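Local coordinates for uncharacterized DUF364 family protein (Pyrococcus horikoshii, PDB 3NPG) that is of unknown function but belongs to a family of putative heavy-metal chelation proteins, which suggests a role in binding metal ions, at residues A[84-87]-A[88-92]; A[67-70]-A[71-75]; A[77-80]-A[81-85]. One frame throughout, in Å; residues are numbered along the deposited sequence.

Contact 1: A[84-87]-A[88-92]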
ATOM      1  N   LEU A  84      15.894  -8.128 -13.397  1.00 23.16           N
ATOM      2  CA  LEU A  84      16.345  -8.895 -14.574  1.00 23.18           C
ATOM      3  C   LEU A  84      17.867  -9.139 -14.526  1.00 27.77           C
ATOM      4  O   LEU A  84      18.338 -10.198 -14.955  1.00 27.50           O
ATOM      5  CB  LEU A  84      15.959  -8.171 -15.877  1.00 23.40           C
ATOM      6  CG  LEU A  84      14.512  -8.365 -16.351  1.00 27.71           C
ATOM      7  CD1 LEU A  84      14.085  -7.241 -17.280  1.00 28.16           C
ATOM      8  CD2 LEU A  84      14.329  -9.718 -17.035  1.00 29.15           C
ATOM      9  N   GLY A  85      18.606  -8.168 -13.968  1.00 23.54           N
ATOM     10  CA  GLY A  85      20.053  -8.262 -13.798  1.00 22.61           C
ATOM     11  C   GLY A  85      20.466  -9.279 -12.749  1.00 24.89           C
ATOM     12  O   GLY A  85      21.368 -10.084 -12.986  1.00 24.28           O
ATOM     13  N   VAL A  86      19.801  -9.248 -11.579  1.00 20.56           N
ATOM     14  CA  VAL A  86      20.047 -10.211 -10.494  1.00 19.54           C
ATOM     15  C   VAL A  86      19.652 -11.638 -10.936  1.00 22.66           C
ATOM     16  O   VAL A  86      20.404 -12.581 -10.693  1.00 21.71           O
ATOM     17  CB  VAL A  86      19.337  -9.785  -9.180  1.00 23.10           C
ATOM     18  CG1 VAL A  86      19.399 -10.890  -8.132  1.00 22.52           C
ATOM     19  CG2 VAL A  86      19.931  -8.488  -8.635  1.00 23.13           C
ATOM     20  N   ALA A  87      18.508 -11.778 -11.655  1.00 19.73           N
ATOM     21  CA  ALA A  87      18.074 -13.076 -12.201  1.00 19.60           C
ATOM     22  C   ALA A  87      19.107 -13.619 -13.191  1.00 24.17           C
ATOM     23  O   ALA A  87      19.347 -14.822 -13.228  1.00 23.60           O
ATOM     24  CB  ALA A  87      16.720 -12.938 -12.879  1.00 20.33           C
ATOM     25  N   ALA A  88      19.759 -12.715 -13.956  1.00 22.43           N
ATOM     26  CA  ALA A  88      20.814 -13.081 -14.906  1.00 22.57           C
ATOM     27  C   ALA A  88      22.103 -13.474 -14.178  1.00 26.58           C
ATOM     28  O   ALA A  88      22.775 -14.413 -14.600  1.00 27.52           O
ATOM     29  CB  ALA A  88      21.081 -11.933 -15.863  1.00 23.60           C
ATOM     30  N   ILE A  89      22.451 -12.753 -13.076  1.00 22.56           N
ATOM     31  CA  ILE A  89      23.625 -13.093 -12.249  1.00 22.76           C
ATOM     32  C   ILE A  89      23.425 -14.484 -11.636  1.00 25.45           C
ATOM     33  O   ILE A  89      24.347 -15.301 -11.644  1.00 25.89           O
ATOM     34  CB  ILE A  89      23.889 -12.005 -11.150  1.00 26.34           C
ATOM     35  CG1 ILE A  89      24.319 -10.671 -11.782  1.00 26.99           C
ATOM     36  CG2 ILE A  89      24.938 -12.492 -10.120  1.00 28.11           C
ATOM     37  CD1 ILE A  89      24.333  -9.503 -10.827  1.00 32.78           C
ATOM     38  N   ASN A  90      22.193 -14.768 -11.161  1.00 20.10           N
ATOM     39  CA  ASN A  90      21.835 -16.066 -10.601  1.00 19.39           C
ATOM     40  C   ASN A  90      21.868 -17.163 -11.668  1.00 24.11           C
ATOM     41  O   ASN A  90      22.284 -18.282 -11.377  1.00 24.31           O
ATOM     42  CB  ASN A  90      20.462 -16.002  -9.938  1.00 17.44           C
ATOM     43  CG  ASN A  90      20.425 -15.128  -8.707  1.00 29.43           C
ATOM     44  OD1 ASN A  90      21.446 -14.867  -8.061  1.00 23.16           O
ATOM     45  ND2 ASN A  90      19.241 -14.682  -8.335  1.00 18.55           N
ATOM     46  N   ALA A  91      21.451 -16.835 -12.913  1.00 20.78           N
ATOM     47  CA  ALA A  91      21.478 -17.782 -14.032  1.00 20.67           C
ATOM     48  C   ALA A  91      22.902 -18.240 -14.313  1.00 25.25           C
ATOM     49  O   ALA A  91      23.159 -19.445 -14.388  1.00 25.18           O
ATOM     50  CB  ALA A  91      20.878 -17.141 -15.271  1.00 21.39           C
ATOM     51  N   VAL A  92      23.851 -17.270 -14.400  1.00 21.96           N
ATOM     52  CA  VAL A  92      25.278 -17.549 -14.615  1.00 21.80           C
ATOM     53  C   VAL A  92      25.836 -18.356 -13.430  1.00 25.37           C
ATOM     54  O   VAL A  92      26.579 -19.317 -13.630  1.00 26.05           O
ATOM     55  CB  VAL A  92      26.080 -16.227 -14.843  1.00 25.51           C
ATOM     56  CG1 VAL A  92      27.582 -16.492 -14.898  1.00 25.81           C
ATOM     57  CG2 VAL A  92      25.609 -15.514 -16.106  1.00 25.40           C
TER

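Contact 2: A[67-70]-A[71-75]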
ATOM      1  N   LEU A  67      22.772 -11.488 -22.231  1.00 29.17           N
ATOM      2  CA  LEU A  67      23.191 -11.838 -20.877  1.00 28.20           C
ATOM      3  C   LEU A  67      24.077 -10.742 -20.249  1.00 33.58           C
ATOM      4  O   LEU A  67      23.838 -10.346 -19.110  1.00 32.67           O
ATOM      5  CB  LEU A  67      23.905 -13.200 -20.875  1.00 27.90           C
ATOM      6  CG  LEU A  67      24.271 -13.784 -19.514  1.00 31.62           C
ATOM      7  CD1 LEU A  67      23.067 -13.810 -18.575  1.00 31.60           C
ATOM      8  CD2 LEU A  67      24.827 -15.158 -19.665  1.00 32.91           C
ATOM      9  N   LEU A  68      25.048 -10.206 -21.020  1.00 31.45           N
ATOM     10  CA  LEU A  68      25.943  -9.148 -20.529  1.00 31.32           C
ATOM     11  C   LEU A  68      25.198  -7.824 -20.295  1.00 34.11           C
ATOM     12  O   LEU A  68      25.511  -7.109 -19.344  1.00 33.51           O
ATOM     13  CB  LEU A  68      27.128  -8.945 -21.494  1.00 32.30           C
ATOM     14  CG  LEU A  68      28.143 -10.101 -21.558  1.00 37.12           C
ATOM     15  CD1 LEU A  68      29.053  -9.959 -22.755  1.00 38.25           C
ATOM     16  CD2 LEU A  68      28.955 -10.192 -20.273  1.00 39.09           C
ATOM     17  N   GLU A  69      24.190  -7.514 -21.152  1.00 30.81           N
ATOM     18  CA  GLU A  69      23.364  -6.300 -21.022  1.00 30.12           C
ATOM     19  C   GLU A  69      22.514  -6.367 -19.749  1.00 31.48           C
ATOM     20  O   GLU A  69      22.425  -5.378 -19.016  1.00 31.06           O
ATOM     21  CB  GLU A  69      22.463  -6.120 -22.268  1.00 32.02           C
ATOM     22  CG  GLU A  69      21.619  -4.848 -22.264  1.00 43.83           C
ATOM     23  CD  GLU A  69      22.356  -3.567 -22.613  1.00 62.97           C
ATOM     24  OE1 GLU A  69      23.345  -3.636 -23.379  1.00 68.65           O
ATOM     25  OE2 GLU A  69      21.895  -2.485 -22.183  1.00 46.58           O
ATOM     26  N   PHE A  70      21.924  -7.553 -19.464  1.00 26.20           N
ATOM     27  CA  PHE A  70      21.115  -7.767 -18.260  1.00 24.53           C
ATOM     28  C   PHE A  70      21.944  -7.579 -17.003  1.00 27.98           C
ATOM     29  O   PHE A  70      21.555  -6.806 -16.130  1.00 27.70           O
ATOM     30  CB  PHE A  70      20.469  -9.170 -18.271  1.00 25.68           C
ATOM     31  CG  PHE A  70      19.224  -9.317 -19.129  1.00 27.30           C
ATOM     32  CD1 PHE A  70      18.672  -8.219 -19.783  1.00 30.65           C
ATOM     33  CD2 PHE A  70      18.584 -10.545 -19.250  1.00 29.10           C
ATOM     34  CE1 PHE A  70      17.525  -8.355 -20.564  1.00 31.72           C
ATOM     35  CE2 PHE A  70      17.435 -10.679 -20.031  1.00 32.14           C
ATOM     36  CZ  PHE A  70      16.913  -9.584 -20.684  1.00 30.63           C
ATOM     37  N   ILE A  71      23.131  -8.243 -16.935  1.00 24.68           N
ATOM     38  CA  ILE A  71      24.032  -8.172 -15.768  1.00 24.26           C
ATOM     39  C   ILE A  71      24.544  -6.745 -15.520  1.00 27.67           C
ATOM     40  O   ILE A  71      24.656  -6.332 -14.367  1.00 26.17           O
ATOM     41  CB  ILE A  71      25.200  -9.213 -15.876  1.00 27.51           C
ATOM     42  CG1 ILE A  71      24.649 -10.650 -16.062  1.00 27.27           C
ATOM     43  CG2 ILE A  71      26.126  -9.138 -14.649  1.00 28.32           C
ATOM     44  CD1 ILE A  71      25.683 -11.674 -16.515  1.00 30.23           C
ATOM     45  N   ASP A  72      24.826  -5.987 -16.596  1.00 25.08           N
ATOM     46  CA  ASP A  72      25.305  -4.606 -16.465  1.00 25.57           C
ATOM     47  C   ASP A  72      24.247  -3.709 -15.798  1.00 29.68           C
ATOM     48  O   ASP A  72      24.600  -2.760 -15.097  1.00 29.90           O
ATOM     49  CB  ASP A  72      25.706  -4.039 -17.838  1.00 28.21           C
ATOM     50  CG  ASP A  72      26.299  -2.644 -17.771  1.00 40.02           C
ATOM     51  OD1 ASP A  72      27.221  -2.430 -16.953  1.00 41.03           O
ATOM     52  OD2 ASP A  72      25.841  -1.767 -18.537  1.00 46.47           O
ATOM     53  N   LYS A  73      22.954  -4.040 -15.985  1.00 25.74           N
ATOM     54  CA  LYS A  73      21.840  -3.262 -15.439  1.00 25.35           C
ATOM     55  C   LYS A  73      21.410  -3.737 -14.031  1.00 28.55           C
ATOM     56  O   LYS A  73      20.327  -3.382 -13.573  1.00 28.44           O
ATOM     57  CB  LYS A  73      20.638  -3.291 -16.409  1.00 27.67           C
ATOM     58  CG  LYS A  73      20.934  -2.686 -17.789  1.00 30.01           C
ATOM     59  CD  LYS A  73      20.953  -1.171 -17.759  1.00 30.87           C
ATOM     60  CE  LYS A  73      21.313  -0.587 -19.093  1.00 37.44           C
ATOM     61  NZ  LYS A  73      20.281  -0.881 -20.118  1.00 47.99           N
ATOM     62  N   ALA A  74      22.273  -4.512 -13.338  1.00 23.97           N
ATOM     63  CA  ALA A  74      21.970  -5.004 -11.992  1.00 22.77           C
ATOM     64  C   ALA A  74      22.019  -3.884 -10.956  1.00 28.96           C
ATOM     65  O   ALA A  74      21.276  -3.926  -9.982  1.00 29.54           O
ATOM     66  CB  ALA A  74      22.933  -6.107 -11.608  1.00 22.90           C
ATOM     67  N   ASP A  75      22.899  -2.880 -11.162  1.00 25.78           N
ATOM     68  CA  ASP A  75      23.028  -1.751 -10.233  1.00 25.56           C
ATOM     69  C   ASP A  75      22.231  -0.520 -10.724  1.00 31.41           C
ATOM     70  O   ASP A  75      22.542   0.618 -10.340  1.00 32.21           O
ATOM     71  CB  ASP A  75      24.514  -1.399  -9.996  1.00 27.42           C
ATOM     72  CG  ASP A  75      25.288  -1.040 -11.257  1.00 38.03           C
ATOM     73  OD1 ASP A  75      24.808  -1.369 -12.365  1.00 39.23           O
ATOM     74  OD2 ASP A  75      26.394  -0.474 -11.131  1.00 43.66           O
TER

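Contact 3: A[77-80]-A[81-85]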
ATOM      1  N   LEU A  77      18.959   2.146 -11.236  1.00 27.26           N
ATOM      2  CA  LEU A  77      17.983   2.778 -10.351  1.00 27.10           C
ATOM      3  C   LEU A  77      16.589   2.218 -10.642  1.00 31.69           C
ATOM      4  O   LEU A  77      15.695   2.305  -9.800  1.00 32.17           O
ATOM      5  CB  LEU A  77      17.997   4.308 -10.531  1.00 27.94           C
ATOM      6  CG  LEU A  77      19.010   5.082  -9.665  1.00 32.98           C
ATOM      7  CD1 LEU A  77      20.421   4.942 -10.208  1.00 33.66           C
ATOM      8  CD2 LEU A  77      18.643   6.539  -9.585  1.00 35.82           C
ATOM      9  N   ASN A  78      16.422   1.611 -11.831  1.00 27.86           N
ATOM     10  CA  ASN A  78      15.174   0.986 -12.257  1.00 27.28           C
ATOM     11  C   ASN A  78      15.091  -0.429 -11.688  1.00 30.79           C
ATOM     12  O   ASN A  78      15.937  -1.273 -12.006  1.00 30.78           O
ATOM     13  CB  ASN A  78      15.107   0.952 -13.797  1.00 27.08           C
ATOM     14  CG  ASN A  78      13.758   0.600 -14.370  1.00 38.46           C
ATOM     15  OD1 ASN A  78      13.011  -0.232 -13.834  1.00 31.46           O
ATOM     16  ND2 ASN A  78      13.461   1.154 -15.532  1.00 25.32           N
ATOM     17  N   ILE A  79      14.088  -0.685 -10.823  1.00 26.78           N
ATOM     18  CA  ILE A  79      13.897  -1.999 -10.185  1.00 25.82           C
ATOM     19  C   ILE A  79      13.707  -3.145 -11.222  1.00 28.69           C
ATOM     20  O   ILE A  79      14.225  -4.250 -11.015  1.00 27.82           O
ATOM     21  CB  ILE A  79      12.754  -1.954  -9.104  1.00 29.06           C
ATOM     22  CG1 ILE A  79      12.583  -3.324  -8.387  1.00 29.12           C
ATOM     23  CG2 ILE A  79      11.425  -1.455  -9.701  1.00 30.36           C
ATOM     24  CD1 ILE A  79      13.740  -3.723  -7.490  1.00 34.64           C
ATOM     25  N   ILE A  80      13.016  -2.855 -12.358  1.00 24.41           N
ATOM     26  CA  ILE A  80      12.810  -3.837 -13.434  1.00 23.15           C
ATOM     27  C   ILE A  80      14.160  -4.276 -14.019  1.00 25.07           C
ATOM     28  O   ILE A  80      14.397  -5.478 -14.196  1.00 25.27           O
ATOM     29  CB  ILE A  80      11.850  -3.289 -14.534  1.00 26.78           C
ATOM     30  CG1 ILE A  80      10.517  -2.799 -13.920  1.00 27.02           C
ATOM     31  CG2 ILE A  80      11.609  -4.343 -15.625  1.00 28.37           C
ATOM     32  CD1 ILE A  80       9.627  -2.053 -14.871  1.00 32.00           C
ATOM     33  N   GLU A  81      15.064  -3.304 -14.264  1.00 19.69           N
ATOM     34  CA  GLU A  81      16.402  -3.575 -14.785  1.00 18.67           C
ATOM     35  C   GLU A  81      17.274  -4.315 -13.750  1.00 23.20           C
ATOM     36  O   GLU A  81      18.058  -5.184 -14.128  1.00 22.97           O
ATOM     37  CB  GLU A  81      17.078  -2.280 -15.242  1.00 20.06           C
ATOM     38  CG  GLU A  81      16.419  -1.646 -16.456  1.00 25.33           C
ATOM     39  CD  GLU A  81      16.986  -0.296 -16.863  1.00 36.81           C
ATOM     40  OE1 GLU A  81      18.064   0.083 -16.347  1.00 26.49           O
ATOM     41  OE2 GLU A  81      16.349   0.383 -17.703  1.00 20.24           O
ATOM     42  N   ARG A  82      17.120  -3.977 -12.437  1.00 20.39           N
ATOM     43  CA  ARG A  82      17.850  -4.648 -11.346  1.00 20.30           C
ATOM     44  C   ARG A  82      17.423  -6.104 -11.218  1.00 24.89           C
ATOM     45  O   ARG A  82      18.278  -6.990 -11.116  1.00 24.59           O
ATOM     46  CB  ARG A  82      17.616  -3.938 -10.004  1.00 21.32           C
ATOM     47  CG  ARG A  82      18.496  -2.742  -9.770  1.00 29.65           C
ATOM     48  CD  ARG A  82      18.745  -2.499  -8.281  1.00 25.72           C
ATOM     49  NE  ARG A  82      17.501  -2.306  -7.521  1.00 24.45           N
ATOM     50  CZ  ARG A  82      16.854  -1.143  -7.431  1.00 41.01           C
ATOM     51  NH1 ARG A  82      17.293  -0.078  -8.090  1.00 28.27           N
ATOM     52  NH2 ARG A  82      15.746  -1.048  -6.706  1.00 29.15           N
ATOM     53  N   THR A  83      16.088  -6.352 -11.146  1.00 21.57           N
ATOM     54  CA  THR A  83      15.536  -7.703 -10.983  1.00 21.15           C
ATOM     55  C   THR A  83      15.962  -8.627 -12.134  1.00 25.21           C
ATOM     56  O   THR A  83      16.420  -9.742 -11.880  1.00 23.96           O
ATOM     57  CB  THR A  83      14.013  -7.646 -10.787  1.00 28.02           C
ATOM     58  OG1 THR A  83      13.700  -6.602  -9.858  1.00 27.45           O
ATOM     59  CG2 THR A  83      13.446  -8.965 -10.292  1.00 26.28           C
ATOM     60  N   LEU A  84      15.894  -8.128 -13.397  1.00 23.16           N
ATOM     61  CA  LEU A  84      16.345  -8.895 -14.574  1.00 23.18           C
ATOM     62  C   LEU A  84      17.867  -9.139 -14.526  1.00 27.77           C
ATOM     63  O   LEU A  84      18.338 -10.198 -14.955  1.00 27.50           O
ATOM     64  CB  LEU A  84      15.959  -8.171 -15.877  1.00 23.40           C
ATOM     65  CG  LEU A  84      14.512  -8.365 -16.351  1.00 27.71           C
ATOM     66  CD1 LEU A  84      14.085  -7.241 -17.280  1.00 28.16           C
ATOM     67  CD2 LEU A  84      14.329  -9.718 -17.035  1.00 29.15           C
ATOM     68  N   GLY A  85      18.606  -8.168 -13.968  1.00 23.54           N
ATOM     69  CA  GLY A  85      20.053  -8.262 -13.798  1.00 22.61           C
ATOM     70  C   GLY A  85      20.466  -9.279 -12.749  1.00 24.89           C
ATOM     71  O   GLY A  85      21.368 -10.084 -12.986  1.00 24.28           O
TER

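Contact 1: A[84-87]-A[88-92]
The amides of Ala88, Ile89, Asn90 and Ala91 donate to the carbonyl oxygens of Leu84, Gly85, Val86 and Ala87, four successive i to i+4 bonds of an unbroken alpha-helix. The bond from Asn90 N to Val86 O is 2.9 Å long, with an N-H...O angle of 161°. The bond from Ala88 N to Leu84 O is more bent, at 139°.

Val86 and Asn90 are the main side-chain pair. They lie side by side, one turn apart, and point the same way. Val86 CG1 is 3.8 Å from Asn90 ND2. Asn90 CG sits beside its own backbone N (chi1 -67°), which lays the amide back against the preceding turn, with CG 3.2 Å from Val86 O. Asn90 ND2 is 3.4 Å from Val86 O, but the angle is poor and no hydrogen bond forms. Asn90 ND2 instead donates to Val47 O and Thr199 O. Ile89 also folds back along the helix, and its CG1 lies 3.2 Å from Gly85 O. The methyl of Ala88 rests on two carbonyls, with CB 3.4 Å from both Leu84 O and Gly85 O. Ala91 CB lies as close to Ala87 O.

This is the middle of helix 79-96, and it is buried on several sides. Ala87 and Ala91 pack on strand 32-38. Ala88 meets helix 67-72, and Ile89 touches both that helix and helix 6-17. The small residues let these neighbours come near the helix backbone. Leu84 reaches Leu232 of a second subunit.

The chemistry is mostly apolar, with one polar exception. The buried amide of Asn90 spends its N-H groups on backbone oxygens of two other parts of the chain. It therefore ties the helix to strand 43-49 and to the loop that carries Thr199.

Contact 2: A[67-70]-A[71-75]
Bends in both chains bring the ends of Glu69 and Lys73 together. Glu69 CG is anti to the backbone N (chi1 -177°), and the chain then turns at chi2. Lys73 CG lies beside its own backbone N, and the chain bends at chi2 and again at chi4. The two side chains run side by side and point the same way. Glu69 OE2 and Lys73 NZ form a salt bridge at 3.1 Å, and the ammonium meets the oxygen nearly along its C-O axis. Lys73 CG also passes 3.3 Å from Glu69 O, so the start of the lysine chain hugs the backbone. The ammonium has a second partner in Ser61 OG. These two acceptors limit where it can swing.

Leu67 and Ile71 form the apolar side of the same turn. They cross obliquely, with Leu67 CG 3.9 Å from Ile71 CD1. The ethyl branch of Ile71 folds back over the backbone, and its CG1 is 3.2 Å from Leu67 O.

The contact spans the short helix 67-72 and its C-terminal end. Ile71 N bonds to Leu67 O at 3.1 Å, nearly straight at 168°. Asp72 N bonds to Leu68 O in the same i to i+4 pattern. At Lys73 the chain leaves helical geometry. Its N makes two weak bonds, to Glu69 O and to Phe70 O, the second of i to i+3 type.

The helix is amphipathic. Leu67, Phe70 and Ile71 face the interior and touch helix 79-96, while Leu68 is exposed and Glu69 partly so. The Phe70 ring meets Phe26 edge-to-face and also packs on Leu232 of a second subunit. Asp72 and Asp75 both form salt bridges to Lys11, which join the end of this segment to helix 6-17.

Contact 3: A[77-80]-A[81-85]
Asn78 and Glu81 cross at about a right angle, yet their flat ends stack, with the amide and carboxylate planes 23° apart. Asn78 ND2 lies 3.7 Å from Glu81 OE2. Their stronger partners are elsewhere: Asn78 ND2 bonds to Thr59 O, and Glu81 to Ser76 and Ser61.

The end of Arg82 slants over Ile79. Its chain bends at chi3 (-58°), which turns the guanidinium back over the first turn. One face has Ile79 CA 4.0 Å above its centre, and Ile79 CD1 lies 3.4 Å from Arg82 NH2. Arg82 NH1 donates to Ser76 O and NE to Val176 O. Replacing Arg82 with an alanine would probably leave both carbonyls without these donors and uncover Ile79.

Thr83 sits one turn after Ile79. Ile79 O accepts from Thr83 N at 2.8 Å and from Thr83 OG1 at 2.7 Å; the hydroxyl approaches from above the carbonyl plane. Ile80 and Leu84 run side by side, with Ile80 CG2 4.2 Å from Leu84 CD1.

Asn78 OD1 accepts a weak bond from Ile80 N. This is a helix N-cap, with asparagine capping the start of helix 79-96.

From the N terminus, contact 2 comes first, at helix 67-72 and the turn that ends it. Contact 3 follows at the start of helix 79-96, and contact 1 continues along that helix. Each contact joins adjoining segments, so none closes a long loop. Contacts 3 and 1 overlap at Leu84 and Gly85, while contact 2 is complete before either begins. No contact nests inside another. The link between Asp75 and Leu77 turns the chain back, and the two helices then pack together. Val92 CG2 is 3.7 Å from Leu67 CD2, and in the turn after helix 67-72, Lys73 CD is 3.5 Å from Glu81 OE1. Together the contacts tie this helix pair to strand 32-38.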